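Local coordinates for protein prolyl oligopeptidase (Galerina marginata, PDB 5N4B) that cleaves peptide bonds after proline and closes the released 25-residue intermediate into the macrocyclic precursor of the amanitin toxins, at residues T52-L63 with P687-S695; Q65-F76 with A712-R721. The protein carries 1 engineered substitution. All coordinates share one frame; numbering follows the deposited sequence. Where two conformers were deposited one is given.

Contact 1 (T52-L63 with P687-S695); sequences TTAQADLAQSYL and PLLIKIDKS
Tyr62 presents one face of its ring to Pro687, whose CG stands 4.0 Å from the ring centroid and 28° off the normal, a CH-pi contact. Tyr62 CG stands anti to its own backbone N, next to the carbonyl carbon, and from there the ring reaches Pro687. Leu689 CD1 approaches the same ring obliquely, 3.8 Å from Tyr62 CD2, and Trp7 meets the ring edge-to-face. The pair illustrates how a helix from the N-terminal part of the chain can pack on the alpha/beta-hydrolase fold: segment 52-63 of helix 46-64 crosses strand 688-693, the outermost strand at this end of the mixed sheet, at -112°, with the axes 6.7 Å apart.

Small residues permit this closeness. The Ala59 methyl lies 3.5 Å from Ile690 O, and the CA atoms of Ala56 and Lys691 come within 5.0 Å. Around them the packing is apolar: Leu689 sends its other methyl, CD2, across Leu58, and Ile690 CG2 sits 3.5 Å from Gln55 CB. A water that accepts from Ile690 N lies close to both Gln55 O and Gln55 OE1. The Gln55 chain bends at chi2 (-71°), which brings OE1 round to this water; its NE2 bonds Gln678 on the neighbouring helix 668-680. Farther along, Ile692 CD1 abuts Thr52 CB, and the side chain of Ile692 lies about 9 Å from that of the charge-relay Asp662. Beyond the strand, Lys694 runs extended from CG onward toward the helix and ends with NZ donating to Thr52 OG1 at 2.8 Å.

Contact 2 (Q65-F76 with A712-R721); sequences QNADIQKLAEKF and AADKWGFIAR
Apolar packing centres on Ala713, a knob whose methyl sits in a hole formed by Ile69, Leu72, Ala73 and Phe76; its CB is 3.8 Å from Ala73 CB. One turn on, Gly717 lets Leu72 CD1 come to 3.6 Å from its CA, and Ile69 CG1 rests against that CA. Among the aromatics, Phe76 CE2 approaches the edge of Trp716, in one of its two conformers, at CD1, 3.5 Å away, with the Phe76 ring and the indole five-membered ring perpendicular; Ala712 O lies at the edge of the Phe76 ring.

The polar contacts gather at Asn66, whose OD1 accepts from Asp68 N, a capping bond where the chain enters helix 68-80. The Asn66 amide stacks on the Arg721 guanidinium, their planes 10° apart, and the bend of the arginine at chi3 (-69°) helps lay it there. NH2 of Arg721 makes a weak bond to Gln65 O, accompanied by a water that NH1 shares with Gln65 O and Ala67 N. A second water links Asn66 ND2 to Gly717 O. In this close crossing the axes of segments 68-76 and 712-721 approach to 8.3 Å at 127°, packing an N-terminal helix against the C-terminal helix of the alpha/beta-hydrolase domain.

Overall arrangement
Contacts 1 and 2 lie with centres about 16 Å apart, on the same side of the chain's centre. Their segments alternate in sequence: consecutive helices 46-64 and 68-80 come first, followed more than 600 residues later by strand 688-693 and helix 705-722. The blades of the beta-propeller lie between the two pairs, so the chain's beginning returns to pack on its end. A salt bridge joins the contacts, Lys691 NZ to Asp714 OD2 at 2.8 Å, and OD2 also pairs with Lys710; Tyr62 and Leu63 of contact 1 touch Phe718 and Asp714 of contact 2. The N-terminal helices thus pack on the last strand and last helix of the alpha/beta-hydrolase domain.

Contact 1 (T52-L63 with P687-S695)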
loop_
_atom_site.group_PDB
_atom_site.type_symbol
_atom_site.label_atom_id
_atom_site.label_comp_id
_atom_site.label_asym_id
_atom_site.label_seq_id
_atom_site.Cartn_x
_atom_site.Cartn_y
_atom_site.Cartn_z
ATOM N N THR A 52 -26.798 -0.133 -9.271
ATOM C CA THR A 52 -25.556 0.625 -9.264
ATOM C C THR A 52 -25.640 1.833 -10.183
ATOM O O THR A 52 -25.074 2.888 -9.864
ATOM C CB THR A 52 -24.339 -0.239 -9.635
ATOM O OG1 THR A 52 -24.512 -0.803 -10.938
ATOM C CG2 THR A 52 -24.130 -1.356 -8.644
ATOM N N THR A 53 -26.302 1.673 -11.339
ATOM C CA THR A 53 -26.494 2.776 -12.263
ATOM C C THR A 53 -27.325 3.872 -11.621
ATOM O O THR A 53 -26.961 5.052 -11.670
ATOM C CB THR A 53 -27.159 2.265 -13.545
ATOM O OG1 THR A 53 -26.271 1.356 -14.182
ATOM C CG2 THR A 53 -27.465 3.430 -14.489
ATOM N N ALA A 54 -28.423 3.490 -10.945
ATOM C CA ALA A 54 -29.261 4.470 -10.255
ATOM C C ALA A 54 -28.475 5.202 -9.156
ATOM O O ALA A 54 -28.610 6.422 -8.984
ATOM C CB ALA A 54 -30.516 3.831 -9.654
ATOM N N GLN A 55 -27.648 4.480 -8.405
ATOM C CA GLN A 55 -26.894 5.141 -7.347
ATOM C C GLN A 55 -25.847 6.077 -7.932
ATOM O O GLN A 55 -25.670 7.201 -7.456
ATOM C CB GLN A 55 -26.180 4.099 -6.494
ATOM C CG GLN A 55 -27.076 3.226 -5.580
ATOM C CD GLN A 55 -27.678 3.959 -4.396
ATOM O OE1 GLN A 55 -27.318 5.093 -4.081
ATOM N NE2 GLN A 55 -28.610 3.329 -3.778
ATOM N N ALA A 56 -25.135 5.622 -8.958
ATOM C CA ALA A 56 -24.067 6.421 -9.543
ATOM C C ALA A 56 -24.633 7.670 -10.219
ATOM O O ALA A 56 -24.046 8.760 -10.087
ATOM C CB ALA A 56 -23.246 5.581 -10.531
ATOM N N ASP A 57 -25.803 7.555 -10.831
ATOM C CA ASP A 57 -26.476 8.699 -11.440
ATOM C C ASP A 57 -26.907 9.690 -10.377
ATOM O O ASP A 57 -26.745 10.907 -10.564
ATOM C CB ASP A 57 -27.701 8.236 -12.246
ATOM C CG ASP A 57 -27.347 7.507 -13.563
ATOM O OD1 ASP A 57 -26.157 7.475 -13.977
ATOM O OD2 ASP A 57 -28.310 6.937 -14.171
ATOM N N LEU A 58 -27.438 9.206 -9.239
ATOM C CA LEU A 58 -27.799 10.108 -8.135
ATOM C C LEU A 58 -26.583 10.837 -7.612
ATOM O O LEU A 58 -26.636 12.051 -7.334
ATOM C CB LEU A 58 -28.488 9.334 -7.005
ATOM C CG LEU A 58 -29.012 10.115 -5.809
ATOM C CD1 LEU A 58 -30.199 10.945 -6.230
ATOM C CD2 LEU A 58 -29.416 9.153 -4.733
ATOM N N ALA A 59 -25.490 10.118 -7.402
ATOM C CA ALA A 59 -24.307 10.767 -6.867
ATOM C C ALA A 59 -23.811 11.829 -7.836
ATOM O O ALA A 59 -23.471 12.945 -7.427
ATOM C CB ALA A 59 -23.208 9.755 -6.614
ATOM N N GLN A 60 -23.735 11.487 -9.137
ATOM C CA GLN A 60 -23.240 12.464 -10.096
ATOM C C GLN A 60 -24.191 13.647 -10.228
ATOM O O GLN A 60 -23.737 14.785 -10.358
ATOM C CB GLN A 60 -23.039 11.841 -11.478
ATOM C CG GLN A 60 -22.399 12.815 -12.478
ATOM C CD GLN A 60 -21.054 13.240 -12.024
ATOM O OE1 GLN A 60 -20.144 12.404 -11.853
ATOM N NE2 GLN A 60 -20.900 14.520 -11.758
ATOM N N SER A 61 -25.503 13.405 -10.156
ATOM C CA SER A 61 -26.457 14.505 -10.195
ATOM C C SER A 61 -26.215 15.461 -9.015
ATOM O O SER A 61 -26.350 16.688 -9.143
ATOM C CB SER A 61 -27.893 13.978 -10.209
ATOM O OG SER A 61 -28.815 15.046 -10.090
ATOM N N TYR A 62 -25.926 14.928 -7.835
ATOM C CA TYR A 62 -25.659 15.775 -6.683
ATOM C C TYR A 62 -24.386 16.586 -6.896
ATOM O O TYR A 62 -24.381 17.808 -6.696
ATOM C CB TYR A 62 -25.533 14.943 -5.402
ATOM C CG TYR A 62 -25.420 15.788 -4.174
ATOM C CD1 TYR A 62 -26.528 16.382 -3.664
ATOM C CD2 TYR A 62 -24.229 16.007 -3.526
ATOM C CE1 TYR A 62 -26.489 17.170 -2.562
ATOM C CE2 TYR A 62 -24.184 16.855 -2.412
ATOM C CZ TYR A 62 -25.322 17.421 -1.952
ATOM O OH TYR A 62 -25.327 18.246 -0.822
ATOM N N LEU A 63 -23.314 15.928 -7.301
ATOM C CA LEU A 63 -22.056 16.616 -7.555
ATOM C C LEU A 63 -22.197 17.697 -8.630
ATOM O O LEU A 63 -21.524 18.734 -8.546
ATOM C CB LEU A 63 -20.978 15.578 -7.916
ATOM C CG LEU A 63 -20.664 14.568 -6.771
ATOM C CD1 LEU A 63 -19.892 13.382 -7.369
ATOM C CD2 LEU A 63 -19.937 15.212 -5.638
ATOM N N PRO A 687 -26.729 14.103 2.360
ATOM C CA PRO A 687 -26.793 13.032 1.372
ATOM C C PRO A 687 -25.902 11.865 1.738
ATOM O O PRO A 687 -24.788 12.030 2.248
ATOM C CB PRO A 687 -26.312 13.716 0.082
ATOM C CG PRO A 687 -25.395 14.793 0.561
ATOM C CD PRO A 687 -26.137 15.318 1.795
ATOM N N LEU A 688 -26.411 10.677 1.446
ATOM C CA LEU A 688 -25.726 9.398 1.645
ATOM C C LEU A 688 -25.625 8.774 0.259
ATOM O O LEU A 688 -26.601 8.221 -0.254
ATOM C CB LEU A 688 -26.469 8.515 2.638
ATOM C CG LEU A 688 -26.756 9.251 3.966
ATOM C CD1 LEU A 688 -27.643 8.412 4.870
ATOM C CD2 LEU A 688 -25.524 9.592 4.745
ATOM N N LEU A 689 -24.465 8.861 -0.370
ATOM C CA LEU A 689 -24.286 8.602 -1.792
ATOM C C LEU A 689 -23.152 7.611 -2.042
ATOM O O LEU A 689 -22.269 7.418 -1.184
ATOM C CB LEU A 689 -23.899 9.868 -2.537
ATOM C CG LEU A 689 -24.859 11.024 -2.349
ATOM C CD1 LEU A 689 -24.260 12.266 -2.988
ATOM C CD2 LEU A 689 -26.212 10.689 -2.900
ATOM N N ILE A 690 -23.164 6.957 -3.208
ATOM C CA ILE A 690 -22.078 6.064 -3.613
ATOM C C ILE A 690 -21.754 6.274 -5.083
ATOM O O ILE A 690 -22.656 6.365 -5.934
ATOM C CB ILE A 690 -22.364 4.577 -3.293
ATOM C CG1 ILE A 690 -21.149 3.716 -3.645
ATOM C CG2 ILE A 690 -23.625 4.083 -4.033
ATOM C CD1 ILE A 690 -21.283 2.309 -3.062
ATOM N N LYS A 691 -20.447 6.354 -5.369
ATOM C CA LYS A 691 -19.890 6.364 -6.717
ATOM C C LYS A 691 -19.303 4.996 -7.004
ATOM O O LYS A 691 -18.650 4.399 -6.143
ATOM C CB LYS A 691 -18.752 7.380 -6.810
ATOM C CG LYS A 691 -19.181 8.759 -6.972
ATOM C CD LYS A 691 -17.947 9.693 -7.048
ATOM C CE LYS A 691 -17.044 9.400 -8.230
ATOM N NZ LYS A 691 -15.906 10.364 -8.407
ATOM N N ILE A 692 -19.484 4.515 -8.233
ATOM C CA ILE A 692 -19.115 3.162 -8.624
ATOM C C ILE A 692 -18.400 3.270 -9.960
ATOM O O ILE A 692 -19.048 3.464 -11.001
ATOM C CB ILE A 692 -20.324 2.227 -8.722
ATOM C CG1 ILE A 692 -21.084 2.232 -7.380
ATOM C CG2 ILE A 692 -19.819 0.832 -9.082
ATOM C CD1 ILE A 692 -22.526 1.829 -7.392
ATOM N N ASP A 693 -17.087 3.126 -9.955
ATOM C CA ASP A 693 -16.335 3.167 -11.209
ATOM C C ASP A 693 -16.466 1.814 -11.894
ATOM O O ASP A 693 -16.040 0.808 -11.332
ATOM C CB ASP A 693 -14.880 3.520 -10.926
ATOM C CG ASP A 693 -14.042 3.728 -12.210
ATOM O OD1 ASP A 693 -14.410 3.201 -13.279
ATOM O OD2 ASP A 693 -13.001 4.422 -12.155
ATOM N N LYS A 694 -17.023 1.790 -13.106
ATOM C CA LYS A 694 -17.341 0.522 -13.779
ATOM C C LYS A 694 -16.246 0.035 -14.723
ATOM O O LYS A 694 -16.426 -0.995 -15.365
ATOM C CB LYS A 694 -18.700 0.646 -14.444
ATOM C CG LYS A 694 -19.774 0.669 -13.335
ATOM C CD LYS A 694 -21.174 0.733 -13.824
ATOM C CE LYS A 694 -22.116 0.453 -12.670
ATOM N NZ LYS A 694 -23.492 0.641 -13.138
ATOM N N SER A 695 -15.093 0.696 -14.765
ATOM C CA SER A 695 -13.924 0.148 -15.423
ATOM C C SER A 695 -13.345 -0.918 -14.520
ATOM O O SER A 695 -13.061 -0.653 -13.349
ATOM C CB SER A 695 -12.903 1.239 -15.695
ATOM O OG SER A 695 -11.741 0.705 -16.336
HETATM O O HOH W 1 -25.683 7.299 -4.614
#

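Contact 2 (Q65-F76 with A712-R721)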
loop_
_atom_site.group_PDB
_atom_site.type_symbol
_atom_site.label_atom_id
_atom_site.label_comp_id
_atom_site.label_asym_id
_atom_site.label_seq_id
_atom_site.Cartn_x
_atom_site.Cartn_y
_atom_site.Cartn_z
ATOM N N GLN A 65 -24.438 19.771 -9.025
ATOM C CA GLN A 65 -24.948 20.997 -8.407
ATOM C C GLN A 65 -23.838 21.894 -7.874
ATOM O O GLN A 65 -24.098 23.074 -7.629
ATOM C CB GLN A 65 -25.890 20.675 -7.243
ATOM C CG GLN A 65 -27.103 19.815 -7.618
ATOM C CD GLN A 65 -27.952 19.400 -6.393
ATOM O OE1 GLN A 65 -28.724 18.440 -6.478
ATOM N NE2 GLN A 65 -27.811 20.116 -5.266
ATOM N N ASN A 66 -22.621 21.393 -7.741
ATOM C CA ASN A 66 -21.517 22.061 -7.048
ATOM C C ASN A 66 -20.525 22.563 -8.105
ATOM O O ASN A 66 -19.685 21.800 -8.590
ATOM C CB ASN A 66 -20.875 21.058 -6.108
ATOM C CG ASN A 66 -19.745 21.661 -5.295
ATOM O OD1 ASN A 66 -19.315 22.792 -5.579
ATOM N ND2 ASN A 66 -19.289 20.945 -4.299
ATOM N N ALA A 67 -20.598 23.856 -8.456
ATOM C CA ALA A 67 -19.693 24.399 -9.469
ATOM C C ALA A 67 -18.253 24.483 -8.979
ATOM O O ALA A 67 -17.332 24.594 -9.791
ATOM C CB ALA A 67 -20.176 25.780 -9.914
ATOM N N ASP A 68 -18.024 24.372 -7.681
ATOM C CA ASP A 68 -16.662 24.443 -7.199
ATOM C C ASP A 68 -15.847 23.199 -7.535
ATOM O O ASP A 68 -14.619 23.264 -7.517
ATOM C CB ASP A 68 -16.629 24.666 -5.695
ATOM C CG ASP A 68 -17.169 26.026 -5.299
ATOM O OD1 ASP A 68 -17.466 26.891 -6.179
ATOM O OD2 ASP A 68 -17.311 26.240 -4.089
ATOM N N ILE A 69 -16.489 22.073 -7.846
ATOM C CA ILE A 69 -15.734 20.864 -8.179
ATOM C C ILE A 69 -14.847 21.102 -9.400
ATOM O O ILE A 69 -13.686 20.688 -9.426
ATOM C CB ILE A 69 -16.674 19.652 -8.336
ATOM C CG1 ILE A 69 -17.210 19.266 -6.955
ATOM C CG2 ILE A 69 -15.935 18.461 -8.915
ATOM C CD1 ILE A 69 -18.319 18.281 -6.991
ATOM N N GLN A 70 -15.388 21.724 -10.453
ATOM C CA GLN A 70 -14.560 21.993 -11.632
ATOM C C GLN A 70 -13.406 22.935 -11.321
ATOM O O GLN A 70 -12.321 22.817 -11.936
ATOM C CB GLN A 70 -15.409 22.585 -12.764
ATOM C CG GLN A 70 -16.009 21.536 -13.640
ATOM C CD GLN A 70 -14.987 20.992 -14.611
ATOM O OE1 GLN A 70 -14.166 20.146 -14.254
ATOM N NE2 GLN A 70 -14.976 21.528 -15.813
ATOM N N LYS A 71 -13.617 23.898 -10.420
ATOM C CA LYS A 71 -12.536 24.776 -9.994
ATOM C C LYS A 71 -11.440 23.978 -9.290
ATOM O O LYS A 71 -10.244 24.194 -9.522
ATOM C CB LYS A 71 -13.063 25.918 -9.100
ATOM C CG LYS A 71 -14.168 26.762 -9.759
ATOM C CD LYS A 71 -14.602 27.942 -8.878
ATOM C CE LYS A 71 -15.516 28.932 -9.633
ATOM N NZ LYS A 71 -16.716 28.278 -10.254
ATOM N N LEU A 72 -11.838 23.023 -8.458
ATOM C CA LEU A 72 -10.856 22.193 -7.777
ATOM C C LEU A 72 -10.147 21.273 -8.760
ATOM O O LEU A 72 -8.948 21.046 -8.638
ATOM C CB LEU A 72 -11.520 21.367 -6.679
ATOM C CG LEU A 72 -11.992 22.130 -5.487
ATOM C CD1 LEU A 72 -12.569 21.093 -4.487
ATOM C CD2 LEU A 72 -10.949 22.983 -4.797
ATOM N N ALA A 73 -10.845 20.739 -9.757
ATOM C CA ALA A 73 -10.160 19.928 -10.759
ATOM C C ALA A 73 -9.029 20.706 -11.427
ATOM O O ALA A 73 -7.921 20.181 -11.634
ATOM C CB ALA A 73 -11.127 19.419 -11.804
ATOM N N GLU A 74 -9.295 21.954 -11.799
ATOM C CA GLU A 74 -8.283 22.800 -12.420
ATOM C C GLU A 74 -7.096 22.997 -11.493
ATOM O O GLU A 74 -5.934 22.900 -11.919
ATOM C CB GLU A 74 -8.940 24.130 -12.765
ATOM C CG GLU A 74 -8.059 25.180 -13.333
ATOM C CD GLU A 74 -8.733 26.564 -13.527
ATOM O OE1 GLU A 74 -10.017 26.723 -13.380
ATOM O OE2 GLU A 74 -7.949 27.509 -13.721
ATOM N N LYS A 75 -7.357 23.294 -10.217
ATOM C CA LYS A 75 -6.272 23.511 -9.254
ATOM C C LYS A 75 -5.495 22.216 -9.003
ATOM O O LYS A 75 -4.269 22.236 -8.891
ATOM C CB LYS A 75 -6.840 24.012 -7.924
ATOM C CG LYS A 75 -7.513 25.387 -7.960
ATOM C CD LYS A 75 -8.217 25.677 -6.609
ATOM C CE LYS A 75 -9.011 26.988 -6.610
ATOM N NZ LYS A 75 -8.151 28.153 -6.797
ATOM N N PHE A 76 -6.193 21.092 -8.905
ATOM C CA PHE A 76 -5.553 19.819 -8.571
ATOM C C PHE A 76 -4.714 19.306 -9.739
ATOM O O PHE A 76 -3.621 18.778 -9.536
ATOM C CB PHE A 76 -6.599 18.767 -8.212
ATOM C CG PHE A 76 -7.306 18.988 -6.874
ATOM C CD1 PHE A 76 -6.857 19.916 -5.973
ATOM C CD2 PHE A 76 -8.422 18.247 -6.568
ATOM C CE1 PHE A 76 -7.481 20.049 -4.716
ATOM C CE2 PHE A 76 -9.091 18.390 -5.321
ATOM C CZ PHE A 76 -8.619 19.290 -4.423
ATOM N N ALA A 712 -10.539 12.981 -7.467
ATOM C CA ALA A 712 -10.089 13.776 -6.333
ATOM C C ALA A 712 -10.925 15.046 -6.199
ATOM O O ALA A 712 -11.316 15.438 -5.090
ATOM C CB ALA A 712 -8.601 14.108 -6.482
ATOM N N ALA A 713 -11.214 15.709 -7.312
ATOM C CA ALA A 713 -12.027 16.909 -7.237
ATOM C C ALA A 713 -13.426 16.608 -6.710
ATOM O O ALA A 713 -13.984 17.384 -5.926
ATOM C CB ALA A 713 -12.086 17.571 -8.608
ATOM N N ASP A 714 -14.021 15.495 -7.136
ATOM C CA ASP A 714 -15.341 15.112 -6.618
ATOM C C ASP A 714 -15.287 14.879 -5.109
ATOM O O ASP A 714 -16.156 15.349 -4.373
ATOM C CB ASP A 714 -15.799 13.813 -7.270
ATOM C CG ASP A 714 -16.361 13.963 -8.671
ATOM O OD1 ASP A 714 -16.567 15.084 -9.120
ATOM O OD2 ASP A 714 -16.602 12.901 -9.327
ATOM N N LYS A 715 -14.283 14.145 -4.649
ATOM C CA LYS A 715 -14.175 13.786 -3.234
ATOM C C LYS A 715 -13.971 15.019 -2.365
ATOM O O LYS A 715 -14.709 15.260 -1.399
ATOM C CB LYS A 715 -12.999 12.821 -3.017
ATOM C CG LYS A 715 -12.572 12.671 -1.612
ATOM C CD LYS A 715 -11.611 11.502 -1.471
ATOM C CE LYS A 715 -10.243 11.848 -1.832
ATOM N NZ LYS A 715 -9.289 10.924 -1.059
ATOM N N TRP A 716 -12.953 15.821 -2.704
ATOM C CA TRP A 716 -12.626 16.966 -1.867
ATOM C C TRP A 716 -13.663 18.069 -2.038
ATOM O O TRP A 716 -13.958 18.801 -1.085
ATOM C CB TRP A 716 -11.200 17.465 -2.148
ATOM C CG TRP A 716 -10.146 16.442 -1.867
ATOM C CD1 TRP A 716 -9.210 15.960 -2.750
ATOM C CD2 TRP A 716 -9.927 15.744 -0.635
ATOM N NE1 TRP A 716 -8.426 15.020 -2.134
ATOM C CE2 TRP A 716 -8.856 14.847 -0.844
ATOM C CE3 TRP A 716 -10.539 15.789 0.617
ATOM C CZ2 TRP A 716 -8.368 14.010 0.161
ATOM C CZ3 TRP A 716 -10.062 14.955 1.613
ATOM C CH2 TRP A 716 -8.986 14.084 1.387
ATOM N N GLY A 717 -14.251 18.182 -3.221
ATOM C CA GLY A 717 -15.349 19.136 -3.401
ATOM C C GLY A 717 -16.588 18.750 -2.617
ATOM O O GLY A 717 -17.265 19.610 -2.029
ATOM N N PHE A 718 -16.876 17.463 -2.575
ATOM C CA PHE A 718 -17.994 16.973 -1.765
ATOM C C PHE A 718 -17.773 17.330 -0.311
ATOM O O PHE A 718 -18.671 17.823 0.372
ATOM C CB PHE A 718 -18.172 15.476 -1.956
ATOM C CG PHE A 718 -19.261 14.871 -1.087
ATOM C CD1 PHE A 718 -20.546 14.816 -1.586
ATOM C CD2 PHE A 718 -18.988 14.370 0.147
ATOM C CE1 PHE A 718 -21.600 14.288 -0.834
ATOM C CE2 PHE A 718 -20.024 13.828 0.918
ATOM C CZ PHE A 718 -21.307 13.781 0.421
ATOM N N ILE A 719 -16.573 17.057 0.183
ATOM C CA ILE A 719 -16.259 17.371 1.561
ATOM C C ILE A 719 -16.389 18.870 1.792
ATOM O O ILE A 719 -16.976 19.310 2.784
ATOM C CB ILE A 719 -14.867 16.845 1.929
ATOM C CG1 ILE A 719 -14.887 15.320 2.100
ATOM C CG2 ILE A 719 -14.370 17.523 3.208
ATOM C CD1 ILE A 719 -13.542 14.691 2.174
ATOM N N ALA A 720 -15.817 19.691 0.904
ATOM C CA ALA A 720 -15.844 21.136 1.116
ATOM C C ALA A 720 -17.267 21.662 1.204
ATOM O O ALA A 720 -17.603 22.448 2.107
ATOM C CB ALA A 720 -15.093 21.870 0.012
ATOM N N ARG A 721 -18.128 21.225 0.296
ATOM C CA ARG A 721 -19.524 21.683 0.330
ATOM C C ARG A 721 -20.228 21.182 1.586
ATOM O O ARG A 721 -20.955 21.942 2.236
ATOM C CB ARG A 721 -20.267 21.234 -0.926
ATOM C CG ARG A 721 -21.725 21.586 -0.827
ATOM C CD ARG A 721 -22.386 21.833 -2.137
ATOM N NE ARG A 721 -21.890 23.073 -2.729
ATOM C CZ ARG A 721 -22.489 23.661 -3.748
ATOM N NH1 ARG A 721 -21.983 24.773 -4.276
ATOM N NH2 ARG A 721 -23.590 23.113 -4.245
HETATM O O HOH W 2 -22.224 25.611 -7.009
HETATM O O HOH W 3 -17.082 22.250 -3.089
#